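Local coordinates for alpha-catenin-like protein hmp-1 (Caenorhabditis elegans, PDB 5XA5) that links the cadherin-catenin complex of adherens junctions to actin, binding beta-catenin HMP-2 through this N-terminal part, and is required for embryonic body enclosure and elongation, at residues T216-L220 with T243-M247; A209-L213 with A250-L254; Q28-L32 with V134-I139; F65-S70 with L93-Q97. One frame throughout, in Å; residues are numbered along the deposited sequence. Where two conformers were deposited one is given.

Contact 1: residues T216-L220 with T243-M247; sequences TAPLL and TADEM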
loop_
_atom_site.group_PDB
_atom_site.type_symbol
_atom_site.label_atom_id
_atom_site.label_comp_id
_atom_site.label_asym_id
_atom_site.label_seq_id
_atom_site.Cartn_x
_atom_site.Cartn_y
_atom_site.Cartn_z
ATOM N N THR A 216 6.945 22.822 -13.161
ATOM C CA THR A 216 5.807 23.696 -13.435
ATOM C C THR A 216 5.412 24.559 -12.238
ATOM O O THR A 216 5.042 25.720 -12.393
ATOM C CB THR A 216 4.582 22.873 -13.888
ATOM O OG1 THR A 216 4.901 22.195 -15.109
ATOM C CG2 THR A 216 3.393 23.775 -14.115
ATOM N N ALA A 217 5.482 24.009 -11.029
ATOM C CA ALA A 217 4.971 24.789 -9.906
ATOM C C ALA A 217 5.683 26.154 -9.690
ATOM O O ALA A 217 5.005 27.162 -9.449
ATOM C CB ALA A 217 4.993 23.947 -8.622
ATOM N N PRO A 218 7.026 26.206 -9.783
ATOM C CA PRO A 218 7.693 27.501 -9.612
ATOM C C PRO A 218 7.289 28.491 -10.694
ATOM O O PRO A 218 7.221 29.695 -10.428
ATOM C CB PRO A 218 9.187 27.162 -9.716
ATOM C CG PRO A 218 9.270 25.723 -9.408
ATOM C CD PRO A 218 7.992 25.097 -9.855
ATOM N N LEU A 219 7.018 27.989 -11.896
ATOM C CA LEU A 219 6.585 28.870 -12.980
ATOM C C LEU A 219 5.157 29.361 -12.752
ATOM O O LEU A 219 4.802 30.473 -13.148
ATOM C CB LEU A 219 6.689 28.139 -14.316
ATOM C CG LEU A 219 8.118 27.832 -14.763
ATOM C CD1 LEU A 219 8.097 26.799 -15.875
ATOM C CD2 LEU A 219 8.812 29.080 -15.250
ATOM N N LEU A 220 4.333 28.512 -12.154
ATOM C CA LEU A 220 2.978 28.915 -11.798
ATOM C C LEU A 220 3.026 30.014 -10.740
ATOM O O LEU A 220 2.282 30.994 -10.834
ATOM C CB LEU A 220 2.168 27.714 -11.302
ATOM C CG LEU A 220 0.689 28.044 -11.050
ATOM C CD1 LEU A 220 -0.022 28.550 -12.296
ATOM C CD2 LEU A 220 -0.020 26.804 -10.493
ATOM N N THR A 243 0.720 27.965 -17.851
ATOM C CA THR A 243 1.402 27.257 -16.781
ATOM C C THR A 243 0.391 26.547 -15.880
ATOM O O THR A 243 0.655 25.470 -15.367
ATOM C CB THR A 243 2.304 28.214 -15.962
ATOM O OG1 THR A 243 1.514 29.235 -15.338
ATOM C CG2 THR A 243 3.315 28.869 -16.888
ATOM N N ALA A 244 -0.779 27.148 -15.702
ATOM C CA ALA A 244 -1.846 26.471 -14.961
ATOM C C ALA A 244 -2.235 25.155 -15.651
ATOM O O ALA A 244 -2.406 24.131 -14.985
ATOM C CB ALA A 244 -3.057 27.364 -14.822
ATOM N N ASP A 245 -2.384 25.187 -16.977
ATOM C CA ASP A 245 -2.734 23.977 -17.720
ATOM C C ASP A 245 -1.664 22.913 -17.550
ATOM O O ASP A 245 -1.974 21.726 -17.379
ATOM C CB ASP A 245 -2.931 24.277 -19.216
ATOM C CG ASP A 245 -4.205 25.045 -19.496
ATOM O OD1 ASP A 245 -5.073 25.092 -18.598
ATOM O OD2 ASP A 245 -4.344 25.584 -20.620
ATOM N N GLU A 246 -0.402 23.340 -17.585
ATOM C CA GLU A 246 0.714 22.424 -17.412
ATOM C C GLU A 246 0.690 21.802 -16.021
ATOM O O GLU A 246 0.973 20.625 -15.867
ATOM C CB GLU A 246 2.046 23.138 -17.624
ATOM C CG GLU A 246 2.394 23.403 -19.075
ATOM C CD GLU A 246 3.763 24.033 -19.222
ATOM O OE1 GLU A 246 4.094 24.921 -18.409
ATOM O OE2 GLU A 246 4.508 23.636 -20.142
ATOM N N MET A 247 0.355 22.613 -15.023
ATOM C CA MET A 247 0.257 22.157 -13.640
ATOM C C MET A 247 -0.820 21.091 -13.506
ATOM O O MET A 247 -0.604 20.019 -12.921
ATOM C CB MET A 247 -0.050 23.344 -12.723
ATOM C CG MET A 247 -0.146 23.005 -11.259
ATOM S SD MET A 247 1.500 23.016 -10.532
ATOM C CE MET A 247 1.089 22.711 -8.805
#
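T216 and L220 are the main bumps on the first segment. T216 directs CB toward the other helix, and its CG2 methyl settles into the backbone turn of 243-247, 3.5 Å from T243 O, 3.4 Å from M247 N and 3.8 Å from E246 CB. T216 OG1 is hydrogen-bonded back to A212 O. The segments run antiparallel at 149°, their axes 9.0 Å apart; they lie on helices 200-229 and 234-258, consecutive in the chain: a helical hairpin within an all-helical bundle of the vinculin/alpha-catenin family. At the other end of the register, L220 CD1 lies 3.5 Å from T243 OG1, merely packing beside a hydroxyl hydrogen-bonded to S223 OG, and 4.1 Å from A244 CB, while L220 CD2 lies 3.9 Å from M247 CG. The M247 side chain extends across 216-220, its SD 3.9 Å from A217 CA and 4.1 Å from A217 CB, in the hollow left by that small side chain. Helix 117-165 closes over L220, A244 and M247 through M163, I164 and A160.

Contact 2: residues A209-L213 with A250-L254; sequences ARSAL and ALNAL
Build two regular alpha-helical segments, 209-213 and 250-254, running antiparallel at 155° (signed crossing angle -155°) with axes 8.5 Å apart. The register is set by A209 facing A250, their CA atoms 5.3 Å apart. A209 and L213 each bury 60 Å², and L254 buries 57 Å². All three direct CB toward the other helix. A209 CB packs 3.7 Å from A253 CB, 3.6 Å from L254 CD2 and 4.0 Å from A250 O. Such alanine-to-alanine packing, repeated where A212 CB meets A250 CB at 3.9 Å, is consistent with the short 8.5 Å separation of the segment axes; the segments lie on neighbouring helices 200-229 and 234-258 of the vinculin-family bundle. L213 takes chi1 t and chi2 p: its CD1 is 3.9 Å from L251 CD2, and its CD2, 3.9 Å from L254 CD1, lies near L251 as well. A250 CB sits 3.7 Å from L213 N. L254 adopts m,t, putting CD2 also 3.7 Å from R210 N. R210 itself points its CB away, and its guanidinium forms a salt bridge to D187 of helix 169-196. L186 of that helix covers L213 and L254, while V153 and V156 of helix 117-165 cover L251.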
loop_
_atom_site.group_PDB
_atom_site.type_symbol
_atom_site.label_atom_id
_atom_site.label_comp_id
_atom_site.label_asym_id
_atom_site.label_seq_id
_atom_site.Cartn_x
_atom_site.Cartn_y
_atom_site.Cartn_z
ATOM N N ALA A 209 5.979 12.502 -14.557
ATOM C CA ALA A 209 4.967 13.397 -13.994
ATOM C C ALA A 209 5.521 14.150 -12.784
ATOM O O ALA A 209 5.252 15.349 -12.625
ATOM C CB ALA A 209 3.695 12.608 -13.626
ATOM N N ARG A 210 6.286 13.458 -11.928
ATOM C CA ARG A 210 6.973 14.117 -10.816
ATOM C C ARG A 210 7.848 15.278 -11.302
ATOM O O ARG A 210 7.778 16.396 -10.781
ATOM C CB ARG A 210 7.829 13.105 -10.025
ATOM C CG ARG A 210 8.444 13.695 -8.765
ATOM C CD ARG A 210 9.777 13.033 -8.401
ATOM N NE ARG A 210 10.793 13.317 -9.412
ATOM C CZ ARG A 210 11.567 14.399 -9.417
ATOM N NH1 ARG A 210 11.451 15.310 -8.460
ATOM N NH2 ARG A 210 12.458 14.575 -10.382
ATOM N N SER A 211 8.658 15.012 -12.315
ATOM C CA SER A 211 9.538 16.034 -12.857
ATOM C C SER A 211 8.748 17.226 -13.393
ATOM O O SER A 211 9.134 18.382 -13.175
ATOM C CB SER A 211 10.410 15.437 -13.954
ATOM O OG SER A 211 11.205 14.396 -13.425
ATOM N N ALA A 212 7.651 16.936 -14.087
ATOM C CA ALA A 212 6.817 17.996 -14.662
ATOM C C ALA A 212 6.214 18.853 -13.554
ATOM O O ALA A 212 6.175 20.080 -13.666
ATOM C CB ALA A 212 5.726 17.401 -15.534
ATOM N N LEU A 213 5.726 18.218 -12.489
ATOM C CA LEU A 213 5.223 18.987 -11.360
ATOM C C LEU A 213 6.308 19.890 -10.776
ATOM O O LEU A 213 6.050 21.067 -10.506
ATOM C CB LEU A 213 4.666 18.060 -10.266
ATOM C CG LEU A 213 4.229 18.741 -8.963
ATOM C CD1 LEU A 213 3.118 19.757 -9.218
ATOM C CD2 LEU A 213 3.813 17.729 -7.886
ATOM N N ALA A 250 0.176 17.750 -15.066
ATOM C CA ALA A 250 1.124 16.976 -14.267
ATOM C C ALA A 250 0.433 16.272 -13.103
ATOM O O ALA A 250 0.726 15.112 -12.796
ATOM C CB ALA A 250 2.240 17.864 -13.741
ATOM N N LEU A 251 -0.461 16.992 -12.431
ATOM C CA LEU A 251 -1.155 16.418 -11.274
ATOM C C LEU A 251 -2.065 15.288 -11.734
ATOM O O LEU A 251 -2.087 14.226 -11.111
ATOM C CB LEU A 251 -1.958 17.483 -10.536
ATOM C CG LEU A 251 -1.081 18.554 -9.879
ATOM C CD1 LEU A 251 -1.923 19.764 -9.521
ATOM C CD2 LEU A 251 -0.371 18.013 -8.654
ATOM N N ASN A 252 -2.800 15.511 -12.824
ATOM C CA ASN A 252 -3.626 14.448 -13.391
ATOM C C ASN A 252 -2.789 13.247 -13.811
ATOM O O ASN A 252 -3.222 12.103 -13.677
ATOM C CB ASN A 252 -4.430 14.957 -14.587
ATOM C CG ASN A 252 -5.450 15.981 -14.187
ATOM O OD1 ASN A 252 -5.732 16.157 -13.004
ATOM N ND2 ASN A 252 -6.017 16.670 -15.168
ATOM N N ALA A 253 -1.598 13.513 -14.336
ATOM C CA ALA A 253 -0.699 12.428 -14.735
ATOM C C ALA A 253 -0.245 11.589 -13.537
ATOM O O ALA A 253 -0.229 10.350 -13.611
ATOM C CB ALA A 253 0.498 12.995 -15.489
ATOM N N LEU A 254 0.115 12.245 -12.433
ATOM C CA LEU A 254 0.479 11.522 -11.218
ATOM C C LEU A 254 -0.664 10.629 -10.769
ATOM O O LEU A 254 -0.468 9.454 -10.469
ATOM C CB LEU A 254 0.850 12.481 -10.081
ATOM C CG LEU A 254 2.183 13.230 -10.171
ATOM C CD1 LEU A 254 2.269 14.332 -9.116
ATOM C CD2 LEU A 254 3.354 12.302 -10.015
#

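Contact 3: residues Q28-L32 with V134-I139; sequences QITQL and VAKFLI
Two alpha-helical segments, 28-32 and 134-139, lie almost exactly antiparallel (172°) with axes 9.8 Å apart. The register pairs I29 with A135, CA to CA 5.3 Å. Along the second segment, V134 (chi1 t) comes first and places CG1 3.9 Å from L32 CD1. A135 follows at the closest point: its CB is 3.6 Å from I29 CG2 and 4.2 Å from L32 CD1, so a single methyl meets both large side chains. One turn on, L138 in the m,t rotamer carries CD1 to 3.9 Å from Q28 OE1, 4.3 Å from L32 CD1 and 4.5 Å from I29 CG2. I139, also m,t, leaves CB sideways yet brings CD1 to 4.3 Å from I29 CD1. On the first segment, I29 is p,t and L32 is m,t. V20, from the loop before helix 23-36, touches both I29 and I139. The contact joins short helix 23-36 to long helix 117-165 in the vinculin-family bundle, and the HMP-2 chain packs on Q28, L32, V134 and L138, so this seam is part of the beta-catenin-binding interface. Q31 OE1 hydrogen-bonds to HMP-2. With no hydrogen bond between the segments, their pairing rests on burial of close-fitting apolar side chains.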
loop_
_atom_site.group_PDB
_atom_site.type_symbol
_atom_site.label_atom_id
_atom_site.label_comp_id
_atom_site.label_asym_id
_atom_site.label_seq_id
_atom_site.Cartn_x
_atom_site.Cartn_y
_atom_site.Cartn_z
ATOM N N GLN A 28 6.364 -10.558 -1.194
ATOM C CA GLN A 28 5.737 -11.177 -0.024
ATOM C C GLN A 28 4.684 -12.197 -0.429
ATOM O O GLN A 28 4.643 -13.298 0.113
ATOM C CB GLN A 28 5.096 -10.110 0.872
ATOM C CG GLN A 28 6.088 -9.291 1.673
ATOM C CD GLN A 28 5.400 -8.273 2.566
ATOM O OE1 GLN A 28 4.959 -8.593 3.671
ATOM N NE2 GLN A 28 5.302 -7.035 2.087
ATOM N N ILE A 29 3.807 -11.836 -1.360
ATOM C CA ILE A 29 2.745 -12.759 -1.741
ATOM C C ILE A 29 3.322 -13.932 -2.534
ATOM O O ILE A 29 2.810 -15.039 -2.446
ATOM C CB ILE A 29 1.595 -12.067 -2.547
ATOM C CG1 ILE A 29 2.058 -11.575 -3.918
ATOM C CG2 ILE A 29 0.972 -10.921 -1.744
ATOM C CD1 ILE A 29 0.949 -10.923 -4.725
ATOM N N THR A 30 4.411 -13.709 -3.266
ATOM C CA THR A 30 5.024 -14.821 -3.990
ATOM C C THR A 30 5.552 -15.846 -2.990
ATOM O O THR A 30 5.406 -17.060 -3.192
ATOM C CB THR A 30 6.133 -14.311 -4.913
ATOM O OG1 THR A 30 5.547 -13.409 -5.857
ATOM C CG2 THR A 30 6.787 -15.439 -5.665
ATOM N N GLN A 31 6.134 -15.362 -1.899
ATOM C CA GLN A 31 6.590 -16.258 -0.829
ATOM C C GLN A 31 5.423 -17.018 -0.232
ATOM O O GLN A 31 5.474 -18.235 -0.066
ATOM C CB GLN A 31 7.289 -15.483 0.283
ATOM C CG GLN A 31 8.629 -14.883 -0.068
ATOM C CD GLN A 31 9.093 -13.894 0.981
ATOM O OE1 GLN A 31 8.941 -14.133 2.180
ATOM N NE2 GLN A 31 9.675 -12.782 0.540
ATOM N N LEU A 32 4.375 -16.279 0.106
ATOM C CA LEU A 32 3.211 -16.876 0.765
ATOM C C LEU A 32 2.658 -18.033 -0.060
ATOM O O LEU A 32 2.538 -19.162 0.432
ATOM C CB LEU A 32 2.132 -15.816 1.006
ATOM C CG LEU A 32 2.528 -14.743 2.025
ATOM C CD1 LEU A 32 1.605 -13.524 1.947
ATOM C CD2 LEU A 32 2.548 -15.338 3.463
ATOM N N VAL A 134 -4.168 -13.642 3.643
ATOM C CA VAL A 134 -3.130 -12.689 4.025
ATOM C C VAL A 134 -2.668 -11.917 2.796
ATOM O O VAL A 134 -2.531 -10.697 2.845
ATOM C CB VAL A 134 -1.929 -13.396 4.701
ATOM C CG1 VAL A 134 -0.775 -12.429 4.887
ATOM C CG2 VAL A 134 -2.381 -13.982 6.027
ATOM N N ALA A 135 -2.467 -12.629 1.691
ATOM C CA ALA A 135 -2.029 -11.993 0.448
ATOM C C ALA A 135 -3.060 -10.983 -0.063
ATOM O O ALA A 135 -2.691 -9.888 -0.499
ATOM C CB ALA A 135 -1.746 -13.049 -0.615
ATOM N N LYS A 136 -4.345 -11.342 -0.000
ATOM C CA LYS A 136 -5.400 -10.430 -0.450
ATOM C C LYS A 136 -5.444 -9.185 0.431
ATOM O O LYS A 136 -5.686 -8.078 -0.064
ATOM C CB LYS A 136 -6.764 -11.133 -0.469
ATOM C CG LYS A 136 -6.974 -11.974 -1.719
ATOM C CD LYS A 136 -8.242 -12.807 -1.670
ATOM C CE LYS A 136 -8.358 -13.663 -2.921
ATOM N NZ LYS A 136 -9.565 -14.533 -2.904
ATOM N N PHE A 137 -5.184 -9.355 1.725
ATOM C CA PHE A 137 -5.138 -8.212 2.632
ATOM C C PHE A 137 -4.010 -7.259 2.250
ATOM O O PHE A 137 -4.191 -6.047 2.252
ATOM C CB PHE A 137 -4.967 -8.644 4.099
ATOM C CG PHE A 137 -4.873 -7.476 5.050
ATOM C CD1 PHE A 137 -6.019 -6.863 5.509
ATOM C CD2 PHE A 137 -3.647 -6.995 5.485
ATOM C CE1 PHE A 137 -5.954 -5.785 6.372
ATOM C CE2 PHE A 137 -3.578 -5.912 6.362
ATOM C CZ PHE A 137 -4.737 -5.309 6.795
ATOM N N LEU A 138 -2.848 -7.806 1.920
ATOM C CA LEU A 138 -1.717 -6.967 1.563
ATOM C C LEU A 138 -1.983 -6.216 0.271
ATOM O O LEU A 138 -1.541 -5.082 0.125
ATOM C CB LEU A 138 -0.433 -7.787 1.428
ATOM C CG LEU A 138 0.034 -8.475 2.713
ATOM C CD1 LEU A 138 1.274 -9.284 2.434
ATOM C CD2 LEU A 138 0.314 -7.433 3.777
ATOM N N ILE A 139 -2.689 -6.854 -0.663
ATOM C CA ILE A 139 -2.967 -6.235 -1.961
ATOM C C ILE A 139 -3.919 -5.066 -1.762
ATOM O O ILE A 139 -3.738 -3.982 -2.330
ATOM C CB ILE A 139 -3.571 -7.241 -2.956
ATOM C CG1 ILE A 139 -2.481 -8.171 -3.492
ATOM C CG2 ILE A 139 -4.212 -6.527 -4.132
ATOM C CD1 ILE A 139 -3.021 -9.356 -4.266
#

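Contact 4: residues F65-S70 with L93-Q97; sequences FLQTGS and LGAVQ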
loop_
_atom_site.group_PDB
_atom_site.type_symbol
_atom_site.label_atom_id
_atom_site.label_comp_id
_atom_site.label_asym_id
_atom_site.label_seq_id
_atom_site.Cartn_x
_atom_site.Cartn_y
_atom_site.Cartn_z
ATOM N N PHE A 65 -0.885 -10.723 14.021
ATOM C CA PHE A 65 -1.216 -10.171 12.712
ATOM C C PHE A 65 -2.485 -9.318 12.825
ATOM O O PHE A 65 -2.563 -8.207 12.288
ATOM C CB PHE A 65 -1.397 -11.295 11.677
ATOM C CG PHE A 65 -1.532 -10.803 10.258
ATOM C CD1 PHE A 65 -0.427 -10.741 9.426
ATOM C CD2 PHE A 65 -2.762 -10.405 9.762
ATOM C CE1 PHE A 65 -0.545 -10.286 8.119
ATOM C CE2 PHE A 65 -2.889 -9.929 8.460
ATOM C CZ PHE A 65 -1.780 -9.875 7.637
ATOM N N LEU A 66 -3.479 -9.835 13.540
ATOM C CA LEU A 66 -4.732 -9.118 13.698
ATOM C C LEU A 66 -4.536 -7.837 14.499
ATOM O O LEU A 66 -5.147 -6.817 14.193
ATOM C CB LEU A 66 -5.783 -10.012 14.367
ATOM C CG LEU A 66 -6.128 -11.275 13.578
ATOM C CD1 LEU A 66 -7.201 -12.075 14.287
ATOM C CD2 LEU A 66 -6.574 -10.931 12.160
ATOM N N GLN A 67 -3.671 -7.885 15.510
ATOM C CA GLN A 67 -3.441 -6.724 16.363
ATOM C C GLN A 67 -2.712 -5.626 15.601
ATOM O O GLN A 67 -3.111 -4.462 15.642
ATOM C CB GLN A 67 -2.650 -7.113 17.616
ATOM C CG GLN A 67 -3.439 -7.931 18.616
ATOM C CD GLN A 67 -2.555 -8.539 19.686
ATOM O OE1 GLN A 67 -1.389 -8.166 19.831
ATOM N NE2 GLN A 67 -3.109 -9.475 20.452
ATOM N N THR A 68 -1.646 -5.996 14.906
ATOM C CA THR A 68 -0.860 -5.049 14.130
ATOM C C THR A 68 -1.695 -4.485 12.981
ATOM O O THR A 68 -1.661 -3.277 12.680
ATOM C CB THR A 68 0.418 -5.724 13.603
ATOM O OG1 THR A 68 1.228 -6.115 14.716
ATOM C CG2 THR A 68 1.205 -4.774 12.702
ATOM N N GLY A 69 -2.456 -5.367 12.336
ATOM C CA GLY A 69 -3.351 -4.967 11.261
ATOM C C GLY A 69 -4.364 -3.927 11.714
ATOM O O GLY A 69 -4.589 -2.936 11.019
ATOM N N SER A 70 -4.973 -4.145 12.880
ATOM C CA SER A 70 -5.939 -3.191 13.433
ATOM C C SER A 70 -5.305 -1.839 13.724
ATOM O O SER A 70 -5.894 -0.795 13.442
ATOM C CB SER A 70 -6.578 -3.736 14.718
ATOM O OG SER A 70 -7.046 -5.056 14.536
ATOM N N LEU A 93 -9.263 -8.084 6.775
ATOM C CA LEU A 93 -8.612 -8.547 7.995
ATOM C C LEU A 93 -9.460 -9.628 8.657
ATOM O O LEU A 93 -8.931 -10.569 9.249
ATOM C CB LEU A 93 -8.378 -7.387 8.963
ATOM C CG LEU A 93 -7.384 -7.641 10.098
ATOM C CD1 LEU A 93 -6.012 -8.046 9.543
ATOM C CD2 LEU A 93 -7.269 -6.423 10.996
ATOM N N GLY A 94 -10.780 -9.479 8.559
ATOM C CA GLY A 94 -11.701 -10.460 9.098
ATOM C C GLY A 94 -11.550 -11.803 8.411
ATOM O O GLY A 94 -11.699 -12.847 9.030
ATOM N N ALA A 95 -11.233 -11.776 7.121
ATOM C CA ALA A 95 -11.034 -13.017 6.379
ATOM C C ALA A 95 -9.782 -13.743 6.871
ATOM O O ALA A 95 -9.730 -14.975 6.860
ATOM C CB ALA A 95 -10.945 -12.741 4.886
ATOM N N VAL A 96 -8.779 -12.984 7.311
ATOM C CA VAL A 96 -7.594 -13.577 7.927
ATOM C C VAL A 96 -7.950 -14.206 9.276
ATOM O O VAL A 96 -7.524 -15.323 9.582
ATOM C CB VAL A 96 -6.458 -12.539 8.105
ATOM C CG1 VAL A 96 -5.283 -13.141 8.859
ATOM C CG2 VAL A 96 -5.986 -12.039 6.745
ATOM N N GLN A 97 -8.750 -13.506 10.070
ATOM C CA GLN A 97 -9.181 -14.039 11.358
ATOM C C GLN A 97 -9.944 -15.348 11.181
ATOM O O GLN A 97 -9.724 -16.310 11.920
ATOM C CB GLN A 97 -10.048 -13.012 12.089
ATOM C CG GLN A 97 -10.552 -13.455 13.460
ATOM C CD GLN A 97 -11.345 -12.353 14.143
ATOM O OE1 GLN A 97 -12.282 -11.800 13.566
ATOM N NE2 GLN A 97 -10.951 -12.009 15.363
#
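This is an apolar, partly buried helix-helix contact between helices 51-74 and 83-112, joined by a short connection; the segments run antiparallel at 170° with axes 10.4 Å apart. L93 is the centre, its side chain a knob in a hole formed by F65, L66, G69 and S70. Its CD1 lies 3.8 Å from F65 CE2 and 3.9 Å from L66 CD2, and its CD2 3.9 Å from G69 C and 3.7 Å from S70 N. An ideal CB on G69 would stand only 2.9 Å from L93 CD1, a clash, so the absent side chain makes the space the knob occupies. S70 OG bonds back to L66 O at 2.6 Å within its own helix. L66 reaches over with CD1 3.7 Å from Q97 CB, and F65 CD2 meets V96 CG1 at 3.8 Å. V134 of helix 117-165 backs F65 and V96, and the HMP-2 chain also packs against F65. Knobs-into-holes packing of antiparallel neighbours is typical of a helical bundle, here the HMP-2-binding bundle of an alpha-catenin.

From the N terminus, helix 23-36 opens contact 3, whose loop closes only at 134-139 on helix 117-165. Contact 4, between helices 51-74 and 83-112, is nested inside that span, and the two touch where F137 CD1 comes 3.7 Å from L93 N and V134 CG1 3.9 Å from F65 CE1. Together they tie four helices on one side of the chain's centre. Later, in series, 209-213 opens contact 2, and contact 1 nests within it along the same two helices, with M247 CE 3.6 Å from L213 CD1. This pair lies across the chain's centre, contacts 2 and 3 being about 30 Å apart between centres. Helix 117-165 supplies half of contact 3 and packs on the others.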